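Local atomic coordinates of similar to N-acetyltransferase (Staphylococcus aureus subsp. aureus, PDB entry 4MBU), a protein that probably transfers an acetyl group from acetyl-coenzyme A to an amine substrate, as a member of the Gcn5-related N-acetyltransferase family. Residues W44-I55 against G66-R74; A99-I107 against K131-K139. All coordinates share one frame; numbering follows the deposited sequence.

Contact 1. Residues W44-I55 against G66-R74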
loop_
_atom_site.group_PDB
_atom_site.type_symbol
_atom_site.label_atom_id
_atom_site.label_comp_id
_atom_site.label_asym_id
_atom_site.label_seq_id
_atom_site.Cartn_x
_atom_site.Cartn_y
_atom_site.Cartn_z
ATOM N N TRP A 44 -5.199 -32.388 -7.397
ATOM C CA TRP A 44 -4.821 -31.353 -6.435
ATOM C C TRP A 44 -5.063 -31.834 -5.001
ATOM O O TRP A 44 -4.174 -31.760 -4.151
ATOM C CB TRP A 44 -5.599 -30.066 -6.742
ATOM C CG TRP A 44 -5.532 -28.970 -5.702
ATOM C CD1 TRP A 44 -4.613 -27.953 -5.622
ATOM C CD2 TRP A 44 -6.452 -28.757 -4.625
ATOM N NE1 TRP A 44 -4.907 -27.131 -4.555
ATOM C CE2 TRP A 44 -6.029 -27.608 -3.925
ATOM C CE3 TRP A 44 -7.588 -29.440 -4.176
ATOM C CZ2 TRP A 44 -6.703 -27.127 -2.805
ATOM C CZ3 TRP A 44 -8.261 -28.956 -3.070
ATOM C CH2 TRP A 44 -7.817 -27.813 -2.395
ATOM N N PHE A 45 -6.260 -32.356 -4.753
ATOM C CA PHE A 45 -6.634 -32.897 -3.446
ATOM C C PHE A 45 -5.727 -34.049 -3.002
ATOM O O PHE A 45 -5.276 -34.094 -1.849
ATOM C CB PHE A 45 -8.096 -33.356 -3.464
ATOM C CG PHE A 45 -8.574 -33.921 -2.155
ATOM C CD1 PHE A 45 -9.013 -33.083 -1.145
ATOM C CD2 PHE A 45 -8.605 -35.291 -1.942
ATOM C CE1 PHE A 45 -9.465 -33.594 0.064
ATOM C CE2 PHE A 45 -9.056 -35.808 -0.739
ATOM C CZ PHE A 45 -9.484 -34.956 0.266
ATOM N N GLU A 46 -5.457 -34.976 -3.915
ATOM C CA GLU A 46 -4.613 -36.125 -3.592
ATOM C C GLU A 46 -3.194 -35.670 -3.270
ATOM O O GLU A 46 -2.569 -36.168 -2.334
ATOM C CB GLU A 46 -4.609 -37.139 -4.742
ATOM C CG GLU A 46 -5.916 -37.913 -4.913
ATOM C CD GLU A 46 -5.852 -38.921 -6.054
ATOM O OE1 GLU A 46 -4.767 -39.069 -6.662
ATOM O OE2 GLU A 46 -6.885 -39.565 -6.342
ATOM N N THR A 47 -2.701 -34.710 -4.047
ATOM C CA THR A 47 -1.380 -34.123 -3.822
ATOM C C THR A 47 -1.279 -33.425 -2.457
ATOM O O THR A 47 -0.288 -33.596 -1.732
ATOM C CB THR A 47 -1.029 -33.134 -4.944
ATOM O OG1 THR A 47 -0.945 -33.848 -6.183
ATOM C CG2 THR A 47 0.298 -32.436 -4.666
ATOM N N LYS A 48 -2.300 -32.639 -2.114
ATOM C CA LYS A 48 -2.364 -31.990 -0.801
ATOM C C LYS A 48 -2.377 -33.045 0.301
ATOM O O LYS A 48 -1.774 -32.855 1.356
ATOM C CB LYS A 48 -3.615 -31.102 -0.691
ATOM C CG LYS A 48 -3.553 -29.795 -1.487
ATOM C CD LYS A 48 -3.085 -28.659 -0.606
ATOM C CE LYS A 48 -2.796 -27.390 -1.396
ATOM N NZ LYS A 48 -2.140 -26.385 -0.496
ATOM N N GLN A 49 -3.068 -34.155 0.057
ATOM C CA GLN A 49 -3.110 -35.234 1.039
ATOM C C GLN A 49 -1.734 -35.879 1.219
ATOM O O GLN A 49 -1.324 -36.170 2.343
ATOM C CB GLN A 49 -4.162 -36.290 0.673
ATOM C CG GLN A 49 -5.597 -35.846 0.919
ATOM C CD GLN A 49 -6.545 -37.014 1.152
ATOM O OE1 GLN A 49 -6.641 -37.934 0.331
ATOM N NE2 GLN A 49 -7.248 -36.983 2.281
ATOM N N ARG A 50 -1.026 -36.094 0.115
ATOM C CA ARG A 50 0.317 -36.666 0.174
ATOM C C ARG A 50 1.281 -35.726 0.904
ATOM O O ARG A 50 2.136 -36.170 1.670
ATOM C CB ARG A 50 0.853 -36.960 -1.235
ATOM C CG ARG A 50 0.066 -37.989 -2.036
ATOM C CD ARG A 50 0.876 -38.471 -3.239
ATOM N NE ARG A 50 1.499 -37.366 -3.966
ATOM C CZ ARG A 50 0.996 -36.808 -5.065
ATOM N NH1 ARG A 50 -0.148 -37.251 -5.576
ATOM N NH2 ARG A 50 1.638 -35.805 -5.654
ATOM N N ASN A 51 1.134 -34.427 0.667
ATOM C CA ASN A 51 2.039 -33.437 1.236
ATOM C C ASN A 51 1.663 -32.973 2.640
ATOM O O ASN A 51 2.314 -32.094 3.191
ATOM C CB ASN A 51 2.154 -32.233 0.296
ATOM C CG ASN A 51 2.857 -32.576 -1.008
ATOM O OD1 ASN A 51 3.596 -33.554 -1.081
ATOM N ND2 ASN A 51 2.629 -31.770 -2.044
ATOM N N HIS A 52 0.615 -33.563 3.209
ATOM C CA HIS A 52 0.087 -33.135 4.507
ATOM C C HIS A 52 -0.175 -31.622 4.587
ATOM O O HIS A 52 0.101 -30.976 5.599
ATOM C CB HIS A 52 0.988 -33.616 5.656
ATOM C CG HIS A 52 1.034 -35.101 5.800
ATOM N ND1 HIS A 52 2.021 -35.881 5.221
ATOM C CD2 HIS A 52 0.211 -35.968 6.439
ATOM C CE1 HIS A 52 1.805 -37.147 5.507
ATOM N NE2 HIS A 52 0.709 -37.230 6.247
ATOM N N GLU A 53 -0.709 -31.062 3.508
ATOM C CA GLU A 53 -1.127 -29.671 3.512
ATOM C C GLU A 53 -2.625 -29.640 3.783
ATOM O O GLU A 53 -3.380 -30.428 3.219
ATOM C CB GLU A 53 -0.783 -29.006 2.170
ATOM C CG GLU A 53 0.720 -28.996 1.876
ATOM C CD GLU A 53 1.077 -28.460 0.495
ATOM O OE1 GLU A 53 0.168 -28.164 -0.312
ATOM O OE2 GLU A 53 2.290 -28.329 0.215
ATOM N N PRO A 54 -3.067 -28.718 4.641
ATOM C CA PRO A 54 -4.480 -28.708 5.027
ATOM C C PRO A 54 -5.396 -28.105 3.955
ATOM O O PRO A 54 -4.976 -27.249 3.164
ATOM C CB PRO A 54 -4.486 -27.816 6.275
ATOM C CG PRO A 54 -3.344 -26.852 6.041
ATOM C CD PRO A 54 -2.307 -27.599 5.234
ATOM N N ILE A 55 -6.639 -28.573 3.929
ATOM C CA ILE A 55 -7.695 -27.950 3.150
ATOM C C ILE A 55 -8.886 -27.858 4.090
ATOM O O ILE A 55 -9.337 -28.873 4.622
ATOM C CB ILE A 55 -8.101 -28.800 1.932
ATOM C CG1 ILE A 55 -6.870 -29.220 1.130
ATOM C CG2 ILE A 55 -9.075 -28.018 1.042
ATOM C CD1 ILE A 55 -7.147 -30.294 0.089
ATOM N N GLY A 66 -17.359 -22.165 1.357
ATOM C CA GLY A 66 -16.020 -21.625 1.160
ATOM C C GLY A 66 -14.942 -22.649 1.403
ATOM O O GLY A 66 -15.202 -23.665 2.050
ATOM N N PHE A 67 -13.740 -22.400 0.888
ATOM C CA PHE A 67 -12.606 -23.279 1.187
ATOM C C PHE A 67 -11.301 -22.506 1.265
ATOM O O PHE A 67 -11.235 -21.358 0.835
ATOM C CB PHE A 67 -12.521 -24.462 0.213
ATOM C CG PHE A 67 -11.891 -24.135 -1.108
ATOM C CD1 PHE A 67 -12.648 -23.590 -2.139
ATOM C CD2 PHE A 67 -10.544 -24.418 -1.336
ATOM C CE1 PHE A 67 -12.059 -23.302 -3.380
ATOM C CE2 PHE A 67 -9.954 -24.140 -2.568
ATOM C CZ PHE A 67 -10.709 -23.577 -3.590
ATOM N N ALA A 68 -10.279 -23.130 1.849
ATOM C CA ALA A 68 -9.007 -22.458 2.116
ATOM C C ALA A 68 -7.887 -23.457 2.304
ATOM O O ALA A 68 -8.089 -24.548 2.838
ATOM C CB ALA A 68 -9.115 -21.579 3.342
ATOM N N THR A 69 -6.689 -23.077 1.876
ATOM C CA THR A 69 -5.566 -23.978 2.007
ATOM C C THR A 69 -4.251 -23.214 2.122
ATOM O O THR A 69 -4.200 -22.008 1.865
ATOM C CB THR A 69 -5.516 -24.976 0.812
ATOM O OG1 THR A 69 -4.482 -25.943 1.032
ATOM C CG2 THR A 69 -5.244 -24.244 -0.499
ATOM N N PHE A 70 -3.191 -23.899 2.546
ATOM C CA PHE A 70 -1.859 -23.320 2.375
ATOM C C PHE A 70 -0.856 -24.326 1.824
ATOM O O PHE A 70 -1.115 -25.533 1.819
ATOM C CB PHE A 70 -1.354 -22.565 3.622
ATOM C CG PHE A 70 -1.060 -23.436 4.837
ATOM C CD1 PHE A 70 -1.722 -23.209 6.035
ATOM C CD2 PHE A 70 -0.084 -24.429 4.800
ATOM C CE1 PHE A 70 -1.433 -23.971 7.163
ATOM C CE2 PHE A 70 0.193 -25.208 5.924
ATOM C CZ PHE A 70 -0.477 -24.975 7.103
ATOM N N GLY A 71 0.273 -23.820 1.338
ATOM C CA GLY A 71 1.305 -24.676 0.781
ATOM C C GLY A 71 2.579 -23.887 0.569
ATOM O O GLY A 71 2.787 -22.858 1.210
ATOM N N SER A 72 3.420 -24.353 -0.347
ATOM C CA SER A 72 4.739 -23.757 -0.553
ATOM C C SER A 72 4.628 -22.345 -1.123
ATOM O O SER A 72 3.748 -22.076 -1.935
ATOM C CB SER A 72 5.567 -24.643 -1.490
ATOM O OG SER A 72 6.646 -23.933 -2.063
ATOM N N PHE A 73 5.508 -21.443 -0.689
ATOM C CA PHE A 73 5.532 -20.093 -1.252
ATOM C C PHE A 73 6.474 -20.025 -2.462
ATOM O O PHE A 73 6.057 -19.644 -3.557
ATOM C CB PHE A 73 5.916 -19.058 -0.192
ATOM C CG PHE A 73 6.289 -17.718 -0.770
ATOM C CD1 PHE A 73 5.398 -17.017 -1.578
ATOM C CD2 PHE A 73 7.530 -17.161 -0.506
ATOM C CE1 PHE A 73 5.751 -15.786 -2.123
ATOM C CE2 PHE A 73 7.888 -15.933 -1.032
ATOM C CZ PHE A 73 6.996 -15.243 -1.846
ATOM N N ARG A 74 7.743 -20.388 -2.261
ATOM C CA ARG A 74 8.691 -20.510 -3.369
ATOM C C ARG A 74 9.399 -21.844 -3.236
ATOM O O ARG A 74 9.664 -22.290 -2.120
ATOM C CB ARG A 74 9.699 -19.351 -3.385
ATOM C CG ARG A 74 9.174 -18.110 -4.105
ATOM C CD ARG A 74 9.916 -16.827 -3.727
ATOM N NE ARG A 74 11.240 -16.707 -4.343
ATOM C CZ ARG A 74 11.452 -16.339 -5.605
ATOM N NH1 ARG A 74 10.423 -16.082 -6.408
ATOM N NH2 ARG A 74 12.693 -16.246 -6.071
HETATM O O HOH W 1 3.018 -26.811 -1.581
#

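Contact 2. Residues A99-I107 against K131-K139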
loop_
_atom_site.group_PDB
_atom_site.type_symbol
_atom_site.label_atom_id
_atom_site.label_comp_id
_atom_site.label_asym_id
_atom_site.label_seq_id
_atom_site.Cartn_x
_atom_site.Cartn_y
_atom_site.Cartn_z
ATOM N N ALA A 99 -14.677 -15.773 5.055
ATOM C CA ALA A 99 -13.252 -15.578 4.789
ATOM C C ALA A 99 -12.484 -15.415 6.091
ATOM O O ALA A 99 -11.453 -16.048 6.290
ATOM C CB ALA A 99 -13.033 -14.367 3.881
ATOM N N SER A 100 -13.001 -14.578 6.984
ATOM C CA SER A 100 -12.382 -14.351 8.288
ATOM C C SER A 100 -12.220 -15.634 9.118
ATOM O O SER A 100 -11.154 -15.886 9.701
ATOM C CB SER A 100 -13.199 -13.308 9.058
ATOM O OG SER A 100 -12.684 -13.109 10.356
ATOM N N GLN A 101 -13.268 -16.453 9.169
ATOM C CA GLN A 101 -13.206 -17.713 9.914
ATOM C C GLN A 101 -12.207 -18.699 9.301
ATOM O O GLN A 101 -11.475 -19.415 10.023
ATOM C CB GLN A 101 -14.601 -18.348 10.020
ATOM C CG GLN A 101 -15.574 -17.569 10.919
ATOM C CD GLN A 101 -16.908 -18.287 11.104
ATOM O OE1 GLN A 101 -16.956 -19.469 11.454
ATOM N NE2 GLN A 101 -17.993 -17.577 10.849
ATOM N N LEU A 102 -12.175 -18.733 7.970
ATOM C CA LEU A 102 -11.208 -19.577 7.279
ATOM C C LEU A 102 -9.775 -19.122 7.565
ATOM O O LEU A 102 -8.923 -19.936 7.899
ATOM C CB LEU A 102 -11.500 -19.629 5.775
ATOM C CG LEU A 102 -12.706 -20.514 5.444
ATOM C CD1 LEU A 102 -13.171 -20.295 4.038
ATOM C CD2 LEU A 102 -12.340 -21.969 5.638
ATOM N N LEU A 103 -9.515 -17.820 7.466
ATOM C CA LEU A 103 -8.176 -17.295 7.719
ATOM C C LEU A 103 -7.748 -17.599 9.143
ATOM O O LEU A 103 -6.612 -18.000 9.392
ATOM C CB LEU A 103 -8.126 -15.782 7.471
ATOM C CG LEU A 103 -6.779 -15.138 7.782
ATOM C CD1 LEU A 103 -5.635 -15.877 7.084
ATOM C CD2 LEU A 103 -6.795 -13.669 7.362
ATOM N N GLN A 104 -8.664 -17.400 10.079
ATOM C CA GLN A 104 -8.392 -17.712 11.483
ATOM C C GLN A 104 -7.944 -19.168 11.623
ATOM O O GLN A 104 -6.924 -19.470 12.273
ATOM C CB GLN A 104 -9.654 -17.442 12.304
ATOM C CG GLN A 104 -9.532 -17.726 13.782
ATOM C CD GLN A 104 -10.830 -17.446 14.518
ATOM O OE1 GLN A 104 -11.922 -17.606 13.961
ATOM N NE2 GLN A 104 -10.720 -17.019 15.771
ATOM N N ARG A 105 -8.687 -20.071 10.984
ATOM C CA ARG A 105 -8.350 -21.493 11.062
ATOM C C ARG A 105 -6.994 -21.811 10.412
ATOM O O ARG A 105 -6.188 -22.578 10.959
ATOM C CB ARG A 105 -9.481 -22.331 10.451
ATOM C CG ARG A 105 -9.275 -23.835 10.539
ATOM C CD ARG A 105 -9.294 -24.333 11.985
ATOM N NE ARG A 105 -9.047 -25.773 12.056
ATOM C CZ ARG A 105 -7.835 -26.323 12.107
ATOM N NH1 ARG A 105 -6.748 -25.556 12.099
ATOM N NH2 ARG A 105 -7.706 -27.647 12.162
ATOM N N LEU A 106 -6.732 -21.190 9.264
ATOM C CA LEU A 106 -5.432 -21.315 8.594
ATOM C C LEU A 106 -4.301 -20.895 9.512
ATOM O O LEU A 106 -3.294 -21.593 9.618
ATOM C CB LEU A 106 -5.373 -20.460 7.321
ATOM C CG LEU A 106 -6.175 -20.934 6.111
ATOM C CD1 LEU A 106 -6.120 -19.875 4.985
ATOM C CD2 LEU A 106 -5.659 -22.286 5.620
ATOM N N ILE A 107 -4.463 -19.746 10.167
ATOM C CA ILE A 107 -3.431 -19.241 11.068
ATOM C C ILE A 107 -3.195 -20.208 12.229
ATOM O O ILE A 107 -2.045 -20.520 12.543
ATOM C CB ILE A 107 -3.751 -17.823 11.609
ATOM C CG1 ILE A 107 -3.748 -16.804 10.473
ATOM C CG2 ILE A 107 -2.713 -17.392 12.639
ATOM C CD1 ILE A 107 -4.103 -15.407 10.931
ATOM N N LYS A 131 -8.312 -5.638 3.343
ATOM C CA LYS A 131 -8.863 -5.226 4.634
ATOM C C LYS A 131 -8.911 -6.389 5.635
ATOM O O LYS A 131 -8.599 -6.226 6.828
ATOM C CB LYS A 131 -10.263 -4.635 4.439
ATOM C CG LYS A 131 -11.001 -4.383 5.738
ATOM C CD LYS A 131 -12.467 -4.020 5.496
ATOM C CE LYS A 131 -12.961 -3.056 6.567
ATOM N NZ LYS A 131 -12.111 -1.831 6.607
ATOM N N LEU A 132 -9.300 -7.565 5.149
ATOM C CA LEU A 132 -9.376 -8.755 6.012
ATOM C C LEU A 132 -7.998 -9.131 6.530
ATOM O O LEU A 132 -7.822 -9.536 7.682
ATOM C CB LEU A 132 -9.966 -9.931 5.232
ATOM C CG LEU A 132 -9.955 -11.254 5.994
ATOM C CD1 LEU A 132 -10.928 -11.197 7.155
ATOM C CD2 LEU A 132 -10.272 -12.414 5.071
ATOM N N HIS A 133 -7.002 -9.000 5.674
ATOM C CA HIS A 133 -5.668 -9.392 6.092
ATOM C C HIS A 133 -5.061 -8.399 7.065
ATOM O O HIS A 133 -4.415 -8.791 8.047
ATOM C CB HIS A 133 -4.783 -9.657 4.876
ATOM C CG HIS A 133 -5.017 -11.005 4.278
ATOM N ND1 HIS A 133 -6.106 -11.287 3.478
ATOM C CD2 HIS A 133 -4.341 -12.170 4.416
ATOM C CE1 HIS A 133 -6.065 -12.559 3.120
ATOM N NE2 HIS A 133 -5.007 -13.116 3.680
ATOM N N GLN A 134 -5.282 -7.113 6.802
ATOM C CA GLN A 134 -4.867 -6.081 7.740
ATOM C C GLN A 134 -5.498 -6.330 9.104
ATOM O O GLN A 134 -4.842 -6.151 10.129
ATOM C CB GLN A 134 -5.263 -4.694 7.222
ATOM C CG GLN A 134 -4.475 -4.230 5.996
ATOM C CD GLN A 134 -4.879 -2.831 5.566
ATOM O OE1 GLN A 134 -6.067 -2.542 5.421
ATOM N NE2 GLN A 134 -3.893 -1.954 5.370
ATOM N N LYS A 135 -6.770 -6.738 9.114
ATOM C CA LYS A 135 -7.452 -7.044 10.377
ATOM C C LYS A 135 -6.704 -8.101 11.190
ATOM O O LYS A 135 -6.642 -8.013 12.412
ATOM C CB LYS A 135 -8.902 -7.494 10.138
ATOM C CG LYS A 135 -9.722 -7.646 11.427
ATOM C CD LYS A 135 -11.164 -8.123 11.169
ATOM C CE LYS A 135 -11.241 -9.641 11.008
ATOM N NZ LYS A 135 -12.636 -10.196 11.063
ATOM N N PHE A 136 -6.122 -9.089 10.510
ATOM C CA PHE A 136 -5.368 -10.146 11.188
ATOM C C PHE A 136 -3.882 -9.806 11.305
ATOM O O PHE A 136 -3.051 -10.692 11.513
ATOM C CB PHE A 136 -5.554 -11.483 10.460
ATOM C CG PHE A 136 -6.871 -12.149 10.756
ATOM C CD1 PHE A 136 -6.965 -13.106 11.753
ATOM C CD2 PHE A 136 -8.016 -11.797 10.061
ATOM C CE1 PHE A 136 -8.176 -13.711 12.038
ATOM C CE2 PHE A 136 -9.225 -12.400 10.343
ATOM C CZ PHE A 136 -9.304 -13.359 11.330
ATOM N N ASN A 137 -3.557 -8.525 11.145
ATOM C CA ASN A 137 -2.197 -8.029 11.353
ATOM C C ASN A 137 -1.141 -8.515 10.343
ATOM O O ASN A 137 0.049 -8.614 10.669
ATOM C CB ASN A 137 -1.766 -8.288 12.800
ATOM C CG ASN A 137 -2.709 -7.642 13.807
ATOM O OD1 ASN A 137 -3.067 -6.463 13.673
ATOM N ND2 ASN A 137 -3.133 -8.417 14.808
ATOM N N PHE A 138 -1.580 -8.822 9.122
ATOM C CA PHE A 138 -0.647 -8.980 8.008
ATOM C C PHE A 138 -0.106 -7.594 7.667
ATOM O O PHE A 138 -0.849 -6.614 7.748
ATOM C CB PHE A 138 -1.365 -9.558 6.786
ATOM C CG PHE A 138 -1.580 -11.044 6.847
ATOM C CD1 PHE A 138 -2.462 -11.600 7.770
ATOM C CD2 PHE A 138 -0.926 -11.889 5.954
ATOM C CE1 PHE A 138 -2.668 -12.971 7.808
ATOM C CE2 PHE A 138 -1.131 -13.260 5.988
ATOM C CZ PHE A 138 -1.998 -13.804 6.917
ATOM N N LYS A 139 1.179 -7.507 7.316
ATOM C CA LYS A 139 1.783 -6.251 6.850
ATOM C C LYS A 139 1.977 -6.271 5.336
ATOM O O LYS A 139 2.455 -7.264 4.772
ATOM C CB LYS A 139 3.172 -6.053 7.480
ATOM C CG LYS A 139 3.230 -6.276 8.979
ATOM C CD LYS A 139 2.355 -5.284 9.688
ATOM C CE LYS A 139 2.603 -5.303 11.185
ATOM N NZ LYS A 139 1.632 -4.386 11.851
#

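Contact 1. Residues W44-I55 against G66-R74
Lys48 reaches from the last turns of helix 38-50 toward Thr69 of strand 63-72, and following it outward explains most of this contact. CB leaves the helix toward the strand. CG packs over one face of the Trp44 ring, whose edge carries CZ2 to 4.0 Å from Thr69 CG2. A bend at chi2 (-95°) then swings the chain across, so that CD and CE pass Thr69 OG1. NZ ends 2.8 Å from Thr69 OG1, to which it donates, and forms a salt bridge of 2.9 Å with Glu53 OE1, approaching on the anti side and 34° out of the carboxylate plane. Thr69 OG1 in turn donates a hydrogen bond to Pro54 O at 2.5 Å, nearly in line with the carbonyl, so one hydroxyl joins the ammonium group to the backbone beyond the helix. The other carboxylate oxygen, Glu53 OE2, accepts from a water whose oxygen in turn accepts from Ser72 N, 2.8 Å from that nitrogen. On the other side of the strand, the Pro54 ring lies over a face of Phe70, CG standing 3.7 Å from the ring centroid in a CH-pi contact. At the helix C-terminus, a Schellman motif with His52 at positive phi turns the chain back to the sheet. Joining a helix to the antiparallel strands 55-60 and 63-72 in this way belongs to the N-terminal half of the GNAT fold.

Contact 2. Residues A99-I107 against K131-K139
Two helices on one face of the central GNAT sheet, 98-112 and 127-135, pack here at -44°, their local axes 10.6 Å apart. Leu103 fills the middle of the interface. Its chi1 of 177° sends CG out anti to the backbone N, placing it over the centre of the Phe136 ring, 4.2 Å from the centroid and 12° off the normal. From there CD2 touches Phe136 CD2 at 3.5 Å and also sits over a face of His133, while CD1 leans to Phe138 CZ. Ile107, one turn on, brings its CD1 within 3.8 Å of Phe136 CD1 and also reaches the edge of Phe138. Toward the start of the helix Leu132 straddles the backbone, CD2 meeting Ala99 CB at 3.6 Å and CD1 meeting the CB of Ser100. Lys135, bent at chi3, donates from NZ to Ser100 OG at 3.0 Å, and that same oxygen lies in the plane of the Phe136 ring, at its edge. A Schellman motif with Asn137 at positive phi ends the helix and folds the chain back, and one face of Phe138 lies against His133 CD2. His133 bonds through ND1 to Ser129 O and through NE2 to His85 NE2 of strand 82-89, bonds that hold the ring Leu103 CD2 packs over. The chemistry is therefore mainly that of a hydrocarbon and aromatic core, with a single direct hydrogen bond between the segments, from an exposed lysine to a partly exposed serine.

Overall arrangement
Contact 1 closes before contact 2 opens along the chain, and their centres lie 18 Å apart within one GNAT domain. Helix 98-112 joins them: Leu103 and Ile107 serve contact 2, while Leu102 and Leu106 pack against the strand of contact 1, Ala68 CB lying 3.8 Å from Leu106 CD1. Helix 38-50 covers the opposite face of the sheet from helix 98-112, so strand 63-72 is enclosed between them. Strand 82-89 borders strand 63-72 and also lies beneath the helices of contact 2. The ends of both contacts extend to neighbouring copies: Arg74 pairs with Glu84 of the second subunit, and Lys139 with Gln134 and Asn137 of the third.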